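Local coordinates for ofchtiv-g5 (Ostrinia furnacalis, PDB 6JM8), which probably hydrolyses the beta-1,4-linked N-acetylglucosamine chains of chitin as a group IV insect chitinase of glycoside hydrolase family 18, at residues A[7-12]-A[341-346]; A[192-197]-A[248-253]; A[201-206]-A[264-269]. All coordinates share one frame; numbering follows the deposited sequence.

Contact 1: A[7-12]-A[341-346]. With NAG (2-acetamido-2-deoxy-beta-D-glucopyranose), chain B; NAG (2-acetamido-2-deoxy-beta-D-glucopyranose), chain C.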
loop_
_atom_site.group_PDB
_atom_site.type_symbol
_atom_site.label_atom_id
_atom_site.label_comp_id
_atom_site.label_asym_id
_atom_site.label_seq_id
_atom_site.Cartn_x
_atom_site.Cartn_y
_atom_site.Cartn_z
ATOM N N VAL A 7 0.970 -5.385 8.633
ATOM C CA VAL A 7 0.208 -4.142 8.582
ATOM C C VAL A 7 -0.825 -4.273 7.470
ATOM O O VAL A 7 -0.482 -4.230 6.283
ATOM C CB VAL A 7 1.124 -2.931 8.356
ATOM C CG1 VAL A 7 0.313 -1.645 8.342
ATOM C CG2 VAL A 7 2.211 -2.875 9.424
ATOM N N CYS A 8 -2.096 -4.420 7.845
ATOM C CA CYS A 8 -3.174 -4.680 6.893
ATOM C C CYS A 8 -3.929 -3.387 6.604
ATOM O O CYS A 8 -4.666 -2.887 7.461
ATOM C CB CYS A 8 -4.134 -5.740 7.432
ATOM S SG CYS A 8 -3.439 -7.380 7.693
ATOM N N TYR A 9 -3.769 -2.862 5.392
ATOM C CA TYR A 9 -4.580 -1.735 4.953
ATOM C C TYR A 9 -5.951 -2.223 4.502
ATOM O O TYR A 9 -6.067 -3.214 3.776
ATOM C CB TYR A 9 -3.897 -0.983 3.812
ATOM C CG TYR A 9 -2.865 0.020 4.269
ATOM C CD1 TYR A 9 -1.564 -0.377 4.532
ATOM C CD2 TYR A 9 -3.192 1.361 4.441
ATOM C CE1 TYR A 9 -0.616 0.527 4.950
ATOM C CE2 TYR A 9 -2.247 2.275 4.863
ATOM C CZ TYR A 9 -0.961 1.847 5.112
ATOM O OH TYR A 9 -0.004 2.737 5.529
ATOM N N TYR A 10 -6.990 -1.515 4.938
ATOM C CA TYR A 10 -8.372 -1.849 4.612
ATOM C C TYR A 10 -8.987 -0.669 3.869
ATOM O O TYR A 10 -9.248 0.379 4.469
ATOM C CB TYR A 10 -9.162 -2.186 5.879
ATOM C CG TYR A 10 -10.646 -2.396 5.671
ATOM C CD1 TYR A 10 -11.136 -2.947 4.491
ATOM C CD2 TYR A 10 -11.557 -2.046 6.657
ATOM C CE1 TYR A 10 -12.491 -3.134 4.302
ATOM C CE2 TYR A 10 -12.914 -2.232 6.477
ATOM C CZ TYR A 10 -13.372 -2.777 5.298
ATOM O OH TYR A 10 -14.720 -2.964 5.110
ATOM N N GLY A 11 -9.206 -0.837 2.567
ATOM C CA GLY A 11 -9.917 0.158 1.789
ATOM C C GLY A 11 -11.397 0.126 2.111
ATOM O O GLY A 11 -12.140 -0.689 1.559
ATOM N N THR A 12 -11.832 1.021 3.001
ATOM C CA THR A 12 -13.157 0.906 3.602
ATOM C C THR A 12 -14.287 1.030 2.589
ATOM O O THR A 12 -15.389 0.534 2.849
ATOM C CB THR A 12 -13.318 1.954 4.703
ATOM O OG1 THR A 12 -12.985 3.250 4.191
ATOM C CG2 THR A 12 -12.394 1.627 5.855
ATOM N N GLY A 341 8.640 -6.031 9.079
ATOM C CA GLY A 341 7.450 -6.789 8.744
ATOM C C GLY A 341 6.962 -6.470 7.345
ATOM O O GLY A 341 7.717 -5.976 6.503
ATOM N N ILE A 342 5.686 -6.771 7.116
ATOM C CA ILE A 342 5.052 -6.643 5.811
ATOM C C ILE A 342 3.833 -5.739 5.939
ATOM O O ILE A 342 3.058 -5.851 6.895
ATOM C CB ILE A 342 4.649 -8.021 5.242
ATOM C CG1 ILE A 342 5.880 -8.913 5.066
ATOM C CG2 ILE A 342 3.897 -7.865 3.926
ATOM C CD1 ILE A 342 6.775 -8.506 3.914
ATOM N N MET A 343 3.682 -4.833 4.979
ATOM C CA MET A 343 2.485 -4.023 4.816
ATOM C C MET A 343 1.821 -4.421 3.505
ATOM O O MET A 343 2.495 -4.587 2.486
ATOM C CB MET A 343 2.828 -2.530 4.822
ATOM C CG MET A 343 1.960 -1.656 3.938
ATOM S SD MET A 343 2.640 0.008 3.776
ATOM C CE MET A 343 3.345 -0.066 2.132
ATOM N N LEU A 344 0.508 -4.604 3.534
ATOM C CA LEU A 344 -0.215 -5.092 2.371
ATOM C C LEU A 344 -1.292 -4.103 1.960
ATOM O O LEU A 344 -2.028 -3.576 2.801
ATOM C CB LEU A 344 -0.846 -6.459 2.642
ATOM C CG LEU A 344 -1.843 -6.530 3.794
ATOM C CD1 LEU A 344 -3.263 -6.644 3.264
ATOM C CD2 LEU A 344 -1.493 -7.695 4.696
ATOM N N TRP A 345 -1.376 -3.858 0.658
ATOM C CA TRP A 345 -2.480 -3.115 0.070
ATOM C C TRP A 345 -3.177 -4.017 -0.939
ATOM O O TRP A 345 -2.590 -4.366 -1.970
ATOM C CB TRP A 345 -2.000 -1.830 -0.599
ATOM C CG TRP A 345 -3.146 -1.058 -1.095
ATOM C CD1 TRP A 345 -3.815 -1.253 -2.263
ATOM C CD2 TRP A 345 -3.818 0.006 -0.417
ATOM N NE1 TRP A 345 -4.848 -0.365 -2.364
ATOM C CE2 TRP A 345 -4.874 0.423 -1.245
ATOM C CE3 TRP A 345 -3.617 0.657 0.802
ATOM C CZ2 TRP A 345 -5.732 1.459 -0.895
ATOM C CZ3 TRP A 345 -4.470 1.685 1.151
ATOM C CH2 TRP A 345 -5.515 2.077 0.304
ATOM N N SER A 346 -4.416 -4.408 -0.650
ATOM C CA SER A 346 -5.089 -4.151 0.621
ATOM C C SER A 346 -5.890 -5.407 0.948
ATOM O O SER A 346 -6.061 -6.263 0.081
ATOM C CB SER A 346 -5.992 -2.917 0.542
ATOM O OG SER A 346 -6.937 -3.041 -0.505
HETATM C C1 NAG B . -0.977 4.006 -2.882
HETATM C C2 NAG B . -1.994 4.420 -1.767
HETATM C C3 NAG B . -3.450 4.244 -2.225
HETATM C C4 NAG B . -3.560 3.340 -3.439
HETATM C C5 NAG B . -2.606 2.166 -3.309
HETATM C C6 NAG B . -2.777 1.218 -4.470
HETATM C C7 NAG B . -1.137 4.228 0.533
HETATM C C8 NAG B . -1.002 3.340 1.729
HETATM N N2 NAG B . -1.757 3.697 -0.525
HETATM O O3 NAG B . -4.063 5.499 -2.494
HETATM O O4 NAG B . -4.860 2.773 -3.480
HETATM O O5 NAG B . -1.243 2.614 -3.330
HETATM O O6 NAG B . -2.064 1.702 -5.598
HETATM O O7 NAG B . -0.684 5.368 0.519
HETATM C C1 NAG C . -5.804 3.598 -4.148
HETATM C C2 NAG C . -6.849 2.656 -4.746
HETATM C C3 NAG C . -8.023 3.454 -5.351
HETATM C C4 NAG C . -8.534 4.466 -4.335
HETATM C C5 NAG C . -7.372 5.334 -3.889
HETATM C C6 NAG C . -7.761 6.398 -2.898
HETATM C C7 NAG C . -6.198 0.482 -5.686
HETATM C C8 NAG C . -6.908 -0.138 -4.525
HETATM N N2 NAG C . -6.215 1.818 -5.750
HETATM O O3 NAG C . -9.064 2.573 -5.767
HETATM O O4 NAG C . -9.569 5.299 -4.823
HETATM O O5 NAG C . -6.422 4.495 -3.241
HETATM O O6 NAG C . -6.643 7.225 -2.660
HETATM O O7 NAG C . -5.652 -0.197 -6.547
#
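Val7 to Gly11 and Gly341 to Trp345 are the first and last parallel strands of the family 18 TIM barrel, and their pairing closes it. Val7 N donates to Ile342 O at 2.8 Å, Leu344 N returns a bond to Val7 O at 2.9 Å, and the longer Tyr9 N to Leu344 O bond follows at 3.2 Å. Beyond it the peptide before Ser346 is cis, and Ser346 CB sits 3.2 Å from Tyr9 O.

Side chains carry the contact toward the glycan. Tyr9 lays CB against Trp345 CE3 at 3.4 Å, with the ring planes inclined at 46°. On its other flank Tyr9 CE1 lies 3.5 Å from Met343 SD, an oblique Met-aromatic contact. With CG anti to the backbone N (chi1 -176°), Trp345 spreads its indole beneath the chain B sugar, whose C5 and C6 lie over one face in a CH-pi arrangement. The acetamido methyl C8 of the same sugar rests 3.5 Å from Tyr9 CE2, so both rings line the sugar pocket.

Behind the barrel wall Cys8 SG, disulfide-bonded to Cys33, touches Leu344 CD2 at 3.6 Å. Strands 35-43 and 243-256 flank the pair, and helix 362-372 packs Leu364 on Cys8 and Leu344.

Contact 2: A[192-197]-A[248-253]; sequences TYDMHG and PFYGRT. With NAG (2-acetamido-2-deoxy-beta-D-glucopyranose), chain D; NAG (2-acetamido-2-deoxy-beta-D-glucopyranose), chain B; NAG (2-acetamido-2-deoxy-beta-D-glucopyranose), chain E.
Asp194 OD1 meets three donors from the strand that carries Tyr250 and Arg252, and this is the tight part of the contact. Arg252, its chain extended from CG to NE, grips side-on in a salt bridge: NE and NH2 both reach Asp194 OD1 at 2.8 Å. The oxygen lies in the guanidinium plane, but both nitrogens come from above the carboxylate plane. Tyr250 OH adds a third bond to Asp194 OD1, at 2.6 Å. That hydroxyl also presses on Tyr193, 3.1 Å from CD1, as the edge of Tyr250 turns toward the face of Tyr193 in a T-shaped pair with planes at 74°. Tyr193 CB also rests on Pro248 CG at 3.9 Å.

Packing is looser toward Gly197. Here the contact is carried by the aliphatic part of Arg252, with CD 3.8 Å from Gly197 CA and near the carbonyl of His196. The imidazole of His196, partly exposed, leads away from the strand and bonds through ND1 to Asp200.

While OD1 serves the protein, Asp194 OD2 accepts a hydrogen bond from O6 of the chain B sugar at 2.8 Å. Asp194 O takes a weak one from N2 of the chain E sugar. Arg252 and Tyr250, themselves pocket residues, also brace Asp194 and probably help to hold the rotation of its carboxylate, one oxygen gripped by protein donors and the other serving the sugar.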
loop_
_atom_site.group_PDB
_atom_site.type_symbol
_atom_site.label_atom_id
_atom_site.label_comp_id
_atom_site.label_asym_id
_atom_site.label_seq_id
_atom_site.Cartn_x
_atom_site.Cartn_y
_atom_site.Cartn_z
ATOM N N THR A 192 6.296 -0.648 -1.861
ATOM C CA THR A 192 7.070 -1.372 -2.870
ATOM C C THR A 192 6.139 -2.118 -3.829
ATOM O O THR A 192 6.144 -3.344 -3.945
ATOM C CB THR A 192 8.061 -2.319 -2.202
ATOM O OG1 THR A 192 7.473 -2.873 -1.017
ATOM C CG2 THR A 192 9.329 -1.571 -1.824
ATOM N N TYR A 193 5.320 -1.328 -4.512
ATOM C CA TYR A 193 4.453 -1.802 -5.581
ATOM C C TYR A 193 4.153 -0.606 -6.473
ATOM O O TYR A 193 4.690 0.487 -6.270
ATOM C CB TYR A 193 3.184 -2.458 -5.027
ATOM C CG TYR A 193 2.569 -1.743 -3.843
ATOM C CD1 TYR A 193 1.917 -0.527 -4.003
ATOM C CD2 TYR A 193 2.632 -2.289 -2.566
ATOM C CE1 TYR A 193 1.350 0.127 -2.928
ATOM C CE2 TYR A 193 2.066 -1.639 -1.483
ATOM C CZ TYR A 193 1.427 -0.433 -1.671
ATOM O OH TYR A 193 0.862 0.222 -0.602
ATOM N N ASP A 194 3.293 -0.816 -7.470
ATOM C CA ASP A 194 3.061 0.176 -8.520
ATOM C C ASP A 194 4.364 0.562 -9.213
ATOM O O ASP A 194 4.543 1.710 -9.626
ATOM C CB ASP A 194 2.357 1.426 -7.979
ATOM C CG ASP A 194 1.023 1.111 -7.338
ATOM O OD1 ASP A 194 0.333 0.185 -7.811
ATOM O OD2 ASP A 194 0.667 1.791 -6.354
ATOM N N MET A 195 5.293 -0.395 -9.324
ATOM C CA MET A 195 6.560 -0.130 -9.997
ATOM C C MET A 195 6.336 0.185 -11.468
ATOM O O MET A 195 6.978 1.084 -12.024
ATOM C CB MET A 195 7.495 -1.328 -9.846
ATOM C CG MET A 195 7.834 -1.669 -8.407
ATOM S SD MET A 195 9.040 -0.528 -7.715
ATOM C CE MET A 195 9.073 -1.073 -6.012
ATOM N N HIS A 196 5.440 -0.554 -12.112
ATOM C CA HIS A 196 5.000 -0.261 -13.465
ATOM C C HIS A 196 3.487 -0.402 -13.514
ATOM O O HIS A 196 2.858 -0.919 -12.587
ATOM C CB HIS A 196 5.675 -1.178 -14.486
ATOM C CG HIS A 196 7.167 -1.094 -14.462
ATOM N ND1 HIS A 196 7.862 -0.068 -15.062
ATOM C CD2 HIS A 196 8.094 -1.893 -13.886
ATOM C CE1 HIS A 196 9.156 -0.246 -14.870
ATOM N NE2 HIS A 196 9.324 -1.345 -14.157
ATOM N N GLY A 197 2.904 0.068 -14.606
ATOM C CA GLY A 197 1.458 0.055 -14.712
ATOM C C GLY A 197 1.015 0.617 -16.041
ATOM O O GLY A 197 1.829 0.990 -16.893
ATOM N N PRO A 248 1.583 -5.996 -2.798
ATOM C CA PRO A 248 0.244 -5.771 -3.355
ATOM C C PRO A 248 -0.637 -7.011 -3.339
ATOM O O PRO A 248 -0.177 -8.118 -3.637
ATOM C CB PRO A 248 0.546 -5.321 -4.788
ATOM C CG PRO A 248 1.811 -6.054 -5.141
ATOM C CD PRO A 248 2.557 -6.345 -3.848
ATOM N N PHE A 249 -1.910 -6.835 -2.982
ATOM C CA PHE A 249 -2.930 -7.865 -3.136
ATOM C C PHE A 249 -3.749 -7.654 -4.405
ATOM O O PHE A 249 -4.908 -8.074 -4.483
ATOM C CB PHE A 249 -3.850 -7.904 -1.915
ATOM C CG PHE A 249 -3.272 -8.635 -0.729
ATOM C CD1 PHE A 249 -1.907 -8.840 -0.606
ATOM C CD2 PHE A 249 -4.106 -9.114 0.267
ATOM C CE1 PHE A 249 -1.388 -9.508 0.492
ATOM C CE2 PHE A 249 -3.597 -9.780 1.362
ATOM C CZ PHE A 249 -2.236 -9.978 1.476
ATOM N N TYR A 250 -3.160 -6.991 -5.397
ATOM C CA TYR A 250 -3.816 -6.668 -6.653
ATOM C C TYR A 250 -2.789 -6.766 -7.769
ATOM O O TYR A 250 -1.580 -6.833 -7.529
ATOM C CB TYR A 250 -4.426 -5.259 -6.626
ATOM C CG TYR A 250 -3.382 -4.184 -6.414
ATOM C CD1 TYR A 250 -2.939 -3.864 -5.139
ATOM C CD2 TYR A 250 -2.826 -3.504 -7.491
ATOM C CE1 TYR A 250 -1.981 -2.893 -4.940
ATOM C CE2 TYR A 250 -1.863 -2.532 -7.301
ATOM C CZ TYR A 250 -1.444 -2.232 -6.023
ATOM O OH TYR A 250 -0.490 -1.263 -5.824
ATOM N N GLY A 251 -3.284 -6.760 -9.009
ATOM C CA GLY A 251 -2.441 -6.699 -10.179
ATOM C C GLY A 251 -2.814 -5.500 -11.038
ATOM O O GLY A 251 -3.817 -4.821 -10.800
ATOM N N ARG A 252 -1.986 -5.246 -12.047
ATOM C CA ARG A 252 -2.214 -4.159 -12.988
ATOM C C ARG A 252 -2.322 -4.731 -14.395
ATOM O O ARG A 252 -1.589 -5.658 -14.756
ATOM C CB ARG A 252 -1.095 -3.117 -12.902
ATOM C CG ARG A 252 -1.009 -2.474 -11.526
ATOM C CD ARG A 252 -0.358 -1.103 -11.549
ATOM N NE ARG A 252 -0.677 -0.352 -10.339
ATOM C CZ ARG A 252 -1.777 0.379 -10.185
ATOM N NH1 ARG A 252 -2.659 0.465 -11.171
ATOM N NH2 ARG A 252 -1.992 1.028 -9.048
ATOM N N THR A 253 -3.250 -4.188 -15.182
ATOM C CA THR A 253 -3.627 -4.769 -16.463
ATOM C C THR A 253 -3.315 -3.811 -17.606
ATOM O O THR A 253 -3.479 -2.594 -17.476
ATOM C CB THR A 253 -5.114 -5.144 -16.478
ATOM O OG1 THR A 253 -5.915 -3.959 -16.546
ATOM C CG2 THR A 253 -5.472 -5.913 -15.214
HETATM C C1 NAG D . 0.840 5.425 -7.698
HETATM C C2 NAG D . -0.611 4.984 -7.719
HETATM C C3 NAG D . -1.262 5.178 -6.344
HETATM C C4 NAG D . -0.416 4.585 -5.220
HETATM C C5 NAG D . 1.032 5.054 -5.365
HETATM C C6 NAG D . 1.995 4.438 -4.376
HETATM C C7 NAG D . -2.225 5.159 -9.583
HETATM C C8 NAG D . -2.884 6.079 -10.569
HETATM N N2 NAG D . -1.339 5.714 -8.748
HETATM O O3 NAG D . -2.529 4.530 -6.338
HETATM O O4 NAG D . -0.963 4.999 -3.966
HETATM O O5 NAG D . 1.529 4.745 -6.673
HETATM O O6 NAG D . 3.248 5.096 -4.468
HETATM O O7 NAG D . -2.480 3.962 -9.551
HETATM C C1 NAG B . -0.977 4.006 -2.882
HETATM C C2 NAG B . -1.994 4.420 -1.767
HETATM C C3 NAG B . -3.450 4.244 -2.225
HETATM C C4 NAG B . -3.560 3.340 -3.439
HETATM C C5 NAG B . -2.606 2.166 -3.309
HETATM C C6 NAG B . -2.777 1.218 -4.470
HETATM C C7 NAG B . -1.137 4.228 0.533
HETATM C C8 NAG B . -1.002 3.340 1.729
HETATM N N2 NAG B . -1.757 3.697 -0.525
HETATM O O3 NAG B . -4.063 5.499 -2.494
HETATM O O4 NAG B . -4.860 2.773 -3.480
HETATM O O5 NAG B . -1.243 2.614 -3.330
HETATM O O6 NAG B . -2.064 1.702 -5.598
HETATM O O7 NAG B . -0.684 5.368 0.519
HETATM C C1 NAG E . 4.646 5.855 -11.230
HETATM C C2 NAG E . 4.922 5.441 -9.783
HETATM C C3 NAG E . 3.643 4.900 -9.147
HETATM C C4 NAG E . 2.461 5.846 -9.342
HETATM C C5 NAG E . 2.323 6.332 -10.798
HETATM C C6 NAG E . 1.300 7.444 -11.020
HETATM C C7 NAG E . 7.110 4.645 -8.994
HETATM C C8 NAG E . 8.115 3.524 -9.028
HETATM N N2 NAG E . 5.986 4.450 -9.698
HETATM O O1 NAG E . 5.778 6.468 -11.740
HETATM O O3 NAG E . 3.891 4.694 -7.766
HETATM O O4 NAG E . 1.308 5.092 -9.000
HETATM O O5 NAG E . 3.578 6.827 -11.263
HETATM O O6 NAG E . 0.762 7.441 -12.333
HETATM O O7 NAG E . 7.300 5.662 -8.338
#

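Contact 3: A[201-206]-A[264-269]; sequences SVTGHN and PNSPSN
Backbone hydrogen bonds come first, centred on Thr203 and Ser266. Thr203 N donates to Ser266 O at 2.8 Å, in the carbonyl plane. Next along, Ser268 N reaches Ser201 O at 3.0 Å, approaching from above the carbonyl plane rather than within it. Around Val202 and Pro267 these two bonds make a single beta bridge. On the other flank Asn265 N gives only a weak bond to Thr203 O, bent to 129°. CA-H...O contacts fill in between, among them Val202 CA to Ser266 O at 3.1 Å.

One side-chain bond crosses between the segments. Thr203 OG1 stands between its own backbone N and carbonyl carbon (chi1 62°), which places it to accept from Ser266 N at 3.0 Å in an almost straight bond of 174°. The same hydroxyl is hydrogen-bonded to Ala263 O, so it links to Ser266 and to Ala263, just before the segment.

In the fold, this joins the loop after barrel strand 187-191 to the chain that leaves strand 243-256. This region is probably part of the small alpha/beta insertion that many family 18 chitinases carry between the seventh and eighth barrel strands, to which strands 309-314 and 317-320 would also belong.

Apolar and mixed packing fills the remaining surface. Pro264 CG approaches the His205 imidazole obliquely, 3.6 Å from NE2, while that nitrogen is hydrogen-bonded to Asp304. Val202 CG2 leans on Asn265 OD1 at 3.6 Å, toward the more exposed side, where the Asn265 amide nitrogen holds Glu213 O. On the inner side Trp318 of strand 317-320 packs against both Thr203 and Pro264.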
loop_
_atom_site.group_PDB
_atom_site.type_symbol
_atom_site.label_atom_id
_atom_site.label_comp_id
_atom_site.label_asym_id
_atom_site.label_seq_id
_atom_site.Cartn_x
_atom_site.Cartn_y
_atom_site.Cartn_z
ATOM N N SER A 201 4.368 2.976 -21.422
ATOM C CA SER A 201 4.243 2.646 -22.835
ATOM C C SER A 201 4.586 1.192 -23.130
ATOM O O SER A 201 4.449 0.760 -24.279
ATOM C CB SER A 201 5.136 3.568 -23.673
ATOM O OG SER A 201 6.508 3.321 -23.417
ATOM N N VAL A 202 5.041 0.436 -22.132
ATOM C CA VAL A 202 5.315 -0.986 -22.287
ATOM C C VAL A 202 4.771 -1.721 -21.072
ATOM O O VAL A 202 4.572 -1.141 -20.001
ATOM C CB VAL A 202 6.821 -1.297 -22.453
ATOM C CG1 VAL A 202 7.372 -0.645 -23.711
ATOM C CG2 VAL A 202 7.599 -0.850 -21.223
ATOM N N THR A 203 4.525 -3.016 -21.251
ATOM C CA THR A 203 4.153 -3.853 -20.122
ATOM C C THR A 203 5.297 -3.910 -19.119
ATOM O O THR A 203 6.469 -3.759 -19.467
ATOM C CB THR A 203 3.791 -5.269 -20.580
ATOM O OG1 THR A 203 4.930 -5.889 -21.192
ATOM C CG2 THR A 203 2.641 -5.235 -21.571
ATOM N N GLY A 204 4.942 -4.120 -17.860
ATOM C CA GLY A 204 5.932 -4.216 -16.804
ATOM C C GLY A 204 5.261 -4.736 -15.556
ATOM O O GLY A 204 4.033 -4.736 -15.439
ATOM N N HIS A 205 6.087 -5.177 -14.614
ATOM C CA HIS A 205 5.577 -5.830 -13.419
ATOM C C HIS A 205 5.177 -4.814 -12.362
ATOM O O HIS A 205 5.827 -3.780 -12.189
ATOM C CB HIS A 205 6.608 -6.800 -12.848
ATOM C CG HIS A 205 6.929 -7.935 -13.765
ATOM N ND1 HIS A 205 5.963 -8.783 -14.263
ATOM C CD2 HIS A 205 8.103 -8.352 -14.292
ATOM C CE1 HIS A 205 6.531 -9.679 -15.050
ATOM N NE2 HIS A 205 7.829 -9.440 -15.083
ATOM N N ASN A 206 4.092 -5.131 -11.654
ATOM C CA ASN A 206 3.603 -4.266 -10.587
ATOM C C ASN A 206 4.584 -4.217 -9.422
ATOM O O ASN A 206 4.850 -3.140 -8.875
ATOM C CB ASN A 206 2.230 -4.755 -10.125
ATOM C CG ASN A 206 1.618 -3.872 -9.062
ATOM O OD1 ASN A 206 1.803 -2.656 -9.068
ATOM N ND2 ASN A 206 0.873 -4.479 -8.144
ATOM N N PRO A 264 7.167 -9.432 -20.841
ATOM C CA PRO A 264 7.351 -8.181 -20.102
ATOM C C PRO A 264 8.156 -7.204 -20.944
ATOM O O PRO A 264 9.030 -7.597 -21.720
ATOM C CB PRO A 264 8.114 -8.614 -18.846
ATOM C CG PRO A 264 7.742 -10.047 -18.669
ATOM C CD PRO A 264 7.602 -10.601 -20.056
ATOM N N ASN A 265 7.820 -5.919 -20.808
ATOM C CA ASN A 265 8.464 -4.837 -21.558
ATOM C C ASN A 265 8.167 -4.929 -23.054
ATOM O O ASN A 265 9.048 -4.721 -23.890
ATOM C CB ASN A 265 9.972 -4.793 -21.305
ATOM C CG ASN A 265 10.319 -4.115 -19.997
ATOM O OD1 ASN A 265 10.240 -2.892 -19.881
ATOM N ND2 ASN A 265 10.695 -4.907 -18.999
ATOM N N SER A 266 6.899 -5.242 -23.395
ATOM C CA SER A 266 6.327 -5.219 -24.735
ATOM C C SER A 266 5.443 -3.987 -24.904
ATOM O O SER A 266 4.828 -3.532 -23.937
ATOM C CB SER A 266 5.497 -6.481 -24.988
ATOM O OG SER A 266 6.285 -7.652 -24.852
ATOM N N PRO A 267 5.362 -3.424 -26.112
ATOM C CA PRO A 267 4.567 -2.202 -26.310
ATOM C C PRO A 267 3.128 -2.387 -25.852
ATOM O O PRO A 267 2.516 -3.429 -26.090
ATOM C CB PRO A 267 4.655 -1.968 -27.825
ATOM C CG PRO A 267 5.937 -2.613 -28.233
ATOM C CD PRO A 267 6.068 -3.832 -27.341
ATOM N N SER A 268 2.591 -1.350 -25.186
ATOM C CA SER A 268 1.245 -1.388 -24.637
ATOM C C SER A 268 0.490 -0.120 -25.016
ATOM O O SER A 268 1.095 0.928 -25.253
ATOM C CB SER A 268 1.269 -1.556 -23.116
ATOM O OG SER A 268 2.019 -0.511 -22.498
ATOM N N ASN A 269 -0.841 -0.233 -25.048
ATOM C CA ASN A 269 -1.734 0.812 -25.528
ATOM C C ASN A 269 -2.623 1.380 -24.420
ATOM O O ASN A 269 -3.721 1.877 -24.692
ATOM C CB ASN A 269 -2.609 0.287 -26.673
ATOM C CG ASN A 269 -2.006 0.539 -28.041
ATOM O OD1 ASN A 269 -1.230 1.465 -28.225
ATOM N ND2 ASN A 269 -2.379 -0.279 -29.013
#

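Overall arrangement
The three contacts lie progressively farther from the centre of the chain, their own centres about 6, 10 and 21 Å from it. Strands 341-345 of contact 1 and 243-256 of contact 2 are neighbours, joined by a probable hydrogen bond from Phe249 N to Trp345 O (2.8 Å). Both contacts touch the chain B sugar, Trp345 beneath it and Asp194 at its O6. The centre of contact 3 is about 12 Å from that of contact 2, which it touches, and about 26 Å from that of contact 1. Probable hydrogen bonds from Asp194 N to Asn206 OD1 (2.9 Å) and Met195 N to Asn206 O (2.8 Å) mean that 201-206 probably helps hold the loop bearing that carboxylate.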